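Local coordinates for type IV pilus biogenesis protein PilB (Streptococcus sanguinis, PDB 7B7P) that serves as a minor type IV pilin that carries a von Willebrand factor A-like module and has a direct role in adhesion, at residues Arg302-Phe314 and Tyr329-Thr343. Residues are numbered along the deposited sequence; the frame is centred on the assembly and turned at random.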
loop_
_atom_site.group_PDB
_atom_site.type_symbol
_atom_site.label_atom_id
_atom_site.label_comp_id
_atom_site.label_asym_id
_atom_site.label_seq_id
_atom_site.Cartn_x
_atom_site.Cartn_y
_atom_site.Cartn_z
ATOM N N ARG A 302 31.754 24.912 0.723
ATOM C CA ARG A 302 30.531 25.685 0.891
ATOM C C ARG A 302 30.696 27.029 0.199
ATOM O O ARG A 302 31.574 27.817 0.563
ATOM C CB ARG A 302 30.224 25.873 2.378
ATOM C CG ARG A 302 29.006 26.707 2.721
ATOM C CD ARG A 302 28.928 26.803 4.224
ATOM N NE ARG A 302 27.687 27.408 4.709
ATOM C CZ ARG A 302 27.468 28.720 4.767
ATOM N NH1 ARG A 302 28.406 29.578 4.378
ATOM N NH2 ARG A 302 26.326 29.180 5.234
ATOM N N VAL A 303 29.876 27.281 -0.812
ATOM C CA VAL A 303 29.843 28.576 -1.478
ATOM C C VAL A 303 28.548 29.277 -1.095
ATOM O O VAL A 303 27.444 28.743 -1.291
ATOM C CB VAL A 303 30.013 28.445 -2.995
ATOM C CG1 VAL A 303 29.137 27.368 -3.526
ATOM C CG2 VAL A 303 29.706 29.765 -3.663
ATOM N N ASP A 304 28.701 30.468 -0.526
ATOM C CA ASP A 304 27.626 31.214 0.128
ATOM C C ASP A 304 27.211 32.353 -0.799
ATOM O O ASP A 304 27.775 33.449 -0.763
ATOM C CB ASP A 304 28.103 31.727 1.480
ATOM C CG ASP A 304 27.016 32.375 2.273
ATOM O OD1 ASP A 304 26.042 32.852 1.670
ATOM O OD2 ASP A 304 27.132 32.414 3.516
ATOM N N LEU A 305 26.201 32.091 -1.627
ATOM C CA LEU A 305 25.605 33.114 -2.476
ATOM C C LEU A 305 24.323 33.670 -1.871
ATOM O O LEU A 305 23.422 34.082 -2.610
ATOM C CB LEU A 305 25.332 32.553 -3.868
ATOM C CG LEU A 305 26.562 32.029 -4.612
ATOM C CD1 LEU A 305 26.240 31.614 -6.050
ATOM C CD2 LEU A 305 27.638 33.088 -4.582
ATOM N N SER A 306 24.230 33.702 -0.534
ATOM C CA SER A 306 22.933 33.846 0.119
ATOM C C SER A 306 22.360 35.253 0.003
ATOM O O SER A 306 21.137 35.405 -0.130
ATOM C CB SER A 306 23.028 33.436 1.591
ATOM O OG SER A 306 23.880 34.310 2.311
ATOM N N GLN A 307 23.207 36.286 0.031
ATOM C CA GLN A 307 22.670 37.643 0.061
ATOM C C GLN A 307 22.407 38.171 -1.347
ATOM O O GLN A 307 21.483 38.971 -1.557
ATOM C CB GLN A 307 23.620 38.579 0.809
ATOM C CG GLN A 307 24.142 38.112 2.190
ATOM C CD GLN A 307 23.197 37.196 2.995
ATOM O OE1 GLN A 307 21.985 37.153 2.771
ATOM N NE2 GLN A 307 23.771 36.468 3.958
ATOM N N GLY A 308 23.183 37.723 -2.334
ATOM C CA GLY A 308 23.028 38.260 -3.676
ATOM C C GLY A 308 22.535 37.268 -4.706
ATOM O O GLY A 308 22.647 37.515 -5.911
ATOM N N ALA A 309 21.983 36.146 -4.250
ATOM C CA ALA A 309 21.435 35.159 -5.171
ATOM C C ALA A 309 20.451 34.243 -4.460
ATOM O O ALA A 309 19.769 33.442 -5.106
ATOM C CB ALA A 309 22.556 34.339 -5.813
ATOM N N GLY A 310 20.395 34.335 -3.136
ATOM C CA GLY A 310 19.450 33.570 -2.340
ATOM C C GLY A 310 19.727 32.081 -2.261
ATOM O O GLY A 310 18.774 31.280 -2.231
ATOM N N ARG A 311 21.000 31.680 -2.224
ATOM C CA ARG A 311 21.283 30.255 -2.102
ATOM C C ARG A 311 22.660 30.005 -1.494
ATOM O O ARG A 311 23.567 30.840 -1.575
ATOM C CB ARG A 311 21.182 29.549 -3.453
ATOM C CG ARG A 311 22.141 30.050 -4.496
ATOM C CD ARG A 311 22.123 29.093 -5.660
ATOM N NE ARG A 311 23.070 29.443 -6.702
ATOM C CZ ARG A 311 22.788 30.212 -7.749
ATOM N NH1 ARG A 311 21.576 30.744 -7.891
ATOM N NH2 ARG A 311 23.729 30.458 -8.653
ATOM N N VAL A 312 22.789 28.830 -0.887
ATOM C CA VAL A 312 24.044 28.299 -0.381
ATOM C C VAL A 312 24.193 26.876 -0.891
ATOM O O VAL A 312 23.294 26.046 -0.715
ATOM C CB VAL A 312 24.096 28.324 1.156
ATOM C CG1 VAL A 312 25.361 27.660 1.652
ATOM C CG2 VAL A 312 23.987 29.759 1.666
ATOM N N THR A 313 25.324 26.577 -1.506
ATOM C CA THR A 313 25.484 25.268 -2.100
ATOM C C THR A 313 26.822 24.660 -1.690
ATOM O O THR A 313 27.751 25.354 -1.254
ATOM C CB THR A 313 25.313 25.364 -3.622
ATOM O OG1 THR A 313 25.712 24.132 -4.241
ATOM C CG2 THR A 313 26.078 26.571 -4.187
ATOM N N PHE A 314 26.891 23.336 -1.782
ATOM C CA PHE A 314 28.117 22.603 -1.505
ATOM C C PHE A 314 28.603 21.975 -2.800
ATOM O O PHE A 314 27.847 21.247 -3.459
ATOM C CB PHE A 314 27.905 21.559 -0.415
ATOM C CG PHE A 314 27.638 22.158 0.948
ATOM C CD1 PHE A 314 26.349 22.558 1.315
ATOM C CD2 PHE A 314 28.670 22.319 1.862
ATOM C CE1 PHE A 314 26.106 23.114 2.584
ATOM C CE2 PHE A 314 28.433 22.863 3.127
ATOM C CZ PHE A 314 27.158 23.267 3.481
ATOM N N TYR A 329 22.296 25.624 10.724
ATOM C CA TYR A 329 22.268 26.440 9.514
ATOM C C TYR A 329 23.534 26.244 8.673
ATOM O O TYR A 329 23.481 26.305 7.435
ATOM C CB TYR A 329 22.066 27.924 9.864
ATOM C CG TYR A 329 22.172 28.791 8.629
ATOM C CD1 TYR A 329 21.108 28.889 7.733
ATOM C CD2 TYR A 329 23.362 29.456 8.316
ATOM C CE1 TYR A 329 21.214 29.648 6.572
ATOM C CE2 TYR A 329 23.475 30.213 7.165
ATOM C CZ TYR A 329 22.393 30.307 6.297
ATOM O OH TYR A 329 22.493 31.060 5.146
ATOM N N SER A 330 24.679 25.991 9.312
ATOM C CA SER A 330 25.899 25.816 8.533
ATOM C C SER A 330 25.876 24.543 7.690
ATOM O O SER A 330 26.672 24.414 6.756
ATOM C CB SER A 330 27.120 25.801 9.452
ATOM O OG SER A 330 26.891 24.939 10.544
ATOM N N ARG A 331 25.002 23.589 7.986
ATOM C CA ARG A 331 24.991 22.367 7.196
ATOM C C ARG A 331 23.929 22.369 6.092
ATOM O O ARG A 331 23.747 21.348 5.415
ATOM C CB ARG A 331 24.840 21.175 8.128
ATOM C CG ARG A 331 26.082 21.027 9.004
ATOM C CD ARG A 331 26.169 19.695 9.704
ATOM N NE ARG A 331 25.141 19.567 10.719
ATOM C CZ ARG A 331 23.984 18.914 10.539
ATOM N NH1 ARG A 331 23.702 18.315 9.379
ATOM N NH2 ARG A 331 23.118 18.820 11.531
ATOM N N LEU A 332 23.293 23.516 5.838
ATOM C CA LEU A 332 22.099 23.600 5.010
ATOM C C LEU A 332 22.483 24.028 3.605
ATOM O O LEU A 332 23.046 25.105 3.408
ATOM C CB LEU A 332 21.085 24.586 5.602
ATOM C CG LEU A 332 19.778 24.766 4.813
ATOM C CD1 LEU A 332 18.909 23.517 4.910
ATOM C CD2 LEU A 332 18.975 25.995 5.272
ATOM N N GLY A 333 22.180 23.183 2.626
ATOM C CA GLY A 333 22.149 23.624 1.241
ATOM C C GLY A 333 20.727 24.047 0.914
ATOM O O GLY A 333 19.770 23.410 1.342
ATOM N N TYR A 334 20.590 25.154 0.181
ATOM C CA TYR A 334 19.253 25.618 -0.174
ATOM C C TYR A 334 19.317 26.677 -1.260
ATOM O O TYR A 334 20.329 27.354 -1.432
ATOM C CB TYR A 334 18.514 26.183 1.023
ATOM C CG TYR A 334 19.106 27.461 1.534
ATOM C CD1 TYR A 334 20.245 27.435 2.337
ATOM C CD2 TYR A 334 18.531 28.687 1.239
ATOM C CE1 TYR A 334 20.808 28.608 2.837
ATOM C CE2 TYR A 334 19.078 29.873 1.736
ATOM C CZ TYR A 334 20.228 29.820 2.535
ATOM O OH TYR A 334 20.803 30.958 3.050
ATOM N N ASP A 335 18.190 26.832 -1.955
ATOM C CA ASP A 335 17.999 27.848 -2.986
ATOM C C ASP A 335 16.594 28.432 -2.806
ATOM O O ASP A 335 15.591 27.771 -3.113
ATOM C CB ASP A 335 18.181 27.238 -4.371
ATOM C CG ASP A 335 17.725 28.145 -5.481
ATOM O OD1 ASP A 335 17.634 29.357 -5.241
ATOM O OD2 ASP A 335 17.504 27.652 -6.612
ATOM N N LEU A 336 16.519 29.668 -2.306
ATOM C CA LEU A 336 15.217 30.290 -2.046
ATOM C C LEU A 336 14.386 30.482 -3.310
ATOM O O LEU A 336 13.168 30.562 -3.224
ATOM C CB LEU A 336 15.390 31.648 -1.354
ATOM C CG LEU A 336 16.075 31.627 0.016
ATOM C CD1 LEU A 336 16.618 33.014 0.389
ATOM C CD2 LEU A 336 15.113 31.144 1.054
ATOM N N TYR A 337 15.001 30.556 -4.474
ATOM C CA TYR A 337 14.261 30.793 -5.705
ATOM C C TYR A 337 13.931 29.530 -6.486
ATOM O O TYR A 337 13.243 29.628 -7.507
ATOM C CB TYR A 337 15.050 31.755 -6.589
ATOM C CG TYR A 337 15.226 33.084 -5.898
ATOM C CD1 TYR A 337 14.140 33.922 -5.691
ATOM C CD2 TYR A 337 16.461 33.468 -5.394
ATOM C CE1 TYR A 337 14.285 35.133 -5.045
ATOM C CE2 TYR A 337 16.622 34.673 -4.749
ATOM C CZ TYR A 337 15.528 35.506 -4.574
ATOM O OH TYR A 337 15.680 36.704 -3.928
ATOM N N SER A 338 14.402 28.354 -6.038
ATOM C CA SER A 338 14.124 27.061 -6.684
ATOM C C SER A 338 14.372 27.090 -8.187
ATOM O O SER A 338 13.575 26.574 -8.970
ATOM C CB SER A 338 12.697 26.582 -6.391
ATOM O OG SER A 338 12.371 26.721 -5.010
ATOM N N ARG A 339 15.503 27.672 -8.588
ATOM C CA ARG A 339 15.897 27.789 -9.992
ATOM C C ARG A 339 17.244 27.145 -10.333
ATOM O O ARG A 339 17.489 26.844 -11.506
ATOM C CB ARG A 339 15.965 29.273 -10.389
ATOM C CG ARG A 339 17.013 30.029 -9.584
ATOM C CD ARG A 339 17.063 31.497 -9.929
ATOM N NE ARG A 339 17.849 32.231 -8.938
ATOM C CZ ARG A 339 18.178 33.517 -9.043
ATOM N NH1 ARG A 339 17.782 34.231 -10.098
ATOM N NH2 ARG A 339 18.892 34.089 -8.088
ATOM N N ASP A 340 18.119 26.939 -9.362
ATOM C CA ASP A 340 19.444 26.377 -9.618
ATOM C C ASP A 340 19.356 24.856 -9.789
ATOM O O ASP A 340 19.052 24.136 -8.830
ATOM C CB ASP A 340 20.364 26.755 -8.465
ATOM C CG ASP A 340 21.741 26.171 -8.608
ATOM O OD1 ASP A 340 22.459 26.578 -9.548
ATOM O OD2 ASP A 340 22.107 25.322 -7.766
ATOM N N SER A 341 19.650 24.372 -11.005
ATOM C CA SER A 341 19.543 22.945 -11.321
ATOM C C SER A 341 20.321 22.059 -10.352
ATOM O O SER A 341 19.835 20.988 -9.967
ATOM C CB SER A 341 20.024 22.675 -12.752
ATOM O OG SER A 341 18.932 22.703 -13.669
ATOM N N ILE A 342 21.525 22.486 -9.945
ATOM C CA ILE A 342 22.373 21.661 -9.075
ATOM C C ILE A 342 21.719 21.453 -7.719
ATOM O O ILE A 342 21.658 20.329 -7.199
ATOM C CB ILE A 342 23.761 22.299 -8.905
ATOM C CG1 ILE A 342 24.539 22.251 -10.218
ATOM C CG2 ILE A 342 24.524 21.607 -7.790
ATOM C CD1 ILE A 342 25.025 20.906 -10.581
ATOM N N THR A 343 21.262 22.543 -7.101
ATOM C CA THR A 343 20.625 22.422 -5.795
ATOM C C THR A 343 19.404 21.514 -5.860
ATOM O O THR A 343 19.132 20.757 -4.919
ATOM C CB THR A 343 20.240 23.804 -5.279
ATOM O OG1 THR A 343 21.357 24.683 -5.428
ATOM C CG2 THR A 343 19.789 23.741 -3.808
#
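OD2 of Asp-335, a residue whose CB packs against CB of Arg-311 across two antiparallel strands, is gripped by two backbone amides from opposite faces of the carboxylate plane, Arg-339 N at 2.8 Å and Asp-340 N at 2.9 Å, and shows how one carboxylate can shape the chain after a strand. Its OD1 takes Tyr-337 N in an Asx turn. The type I turn so braced brings the next residues back to segment 302-314. Arg-339 NH2 donates to Ala-309 O at 3.2 Å, lying tilted from the carbonyl plane, and the ring edge of Tyr-337 meets the same oxygen. With CG wedged between its backbone N and carbonyl carbon (chi1 61°) and the chain then extended, Arg-311 lays its guanidinium over the Asp-340 carboxylate, the planes 7° apart; NE stays 4.1 Å from Asp-340 OD1, so charge rather than a hydrogen bond links them. Asp-340 OD2 meanwhile caps helix 341-358 through Thr-343 N. On the opposite face of the sheet, CG2 of Val-312 rests on CE1 of Tyr-334 at 3.6 Å, and the tyrosine hydroxyl bonds to that of Tyr-329. Val-312 and Tyr-334 form a hydrogen-bonded pair, and Leu-336 N reaches Gly-310 O at 2.8 Å. Strand 289-291 flanks 332-335 on its other side, completing a four-stranded antiparallel sheet that leads into a helix of the von Willebrand factor A-like domain, with the side chain of Leu-336 about 10 Å from the magnesium ion of the MIDAS.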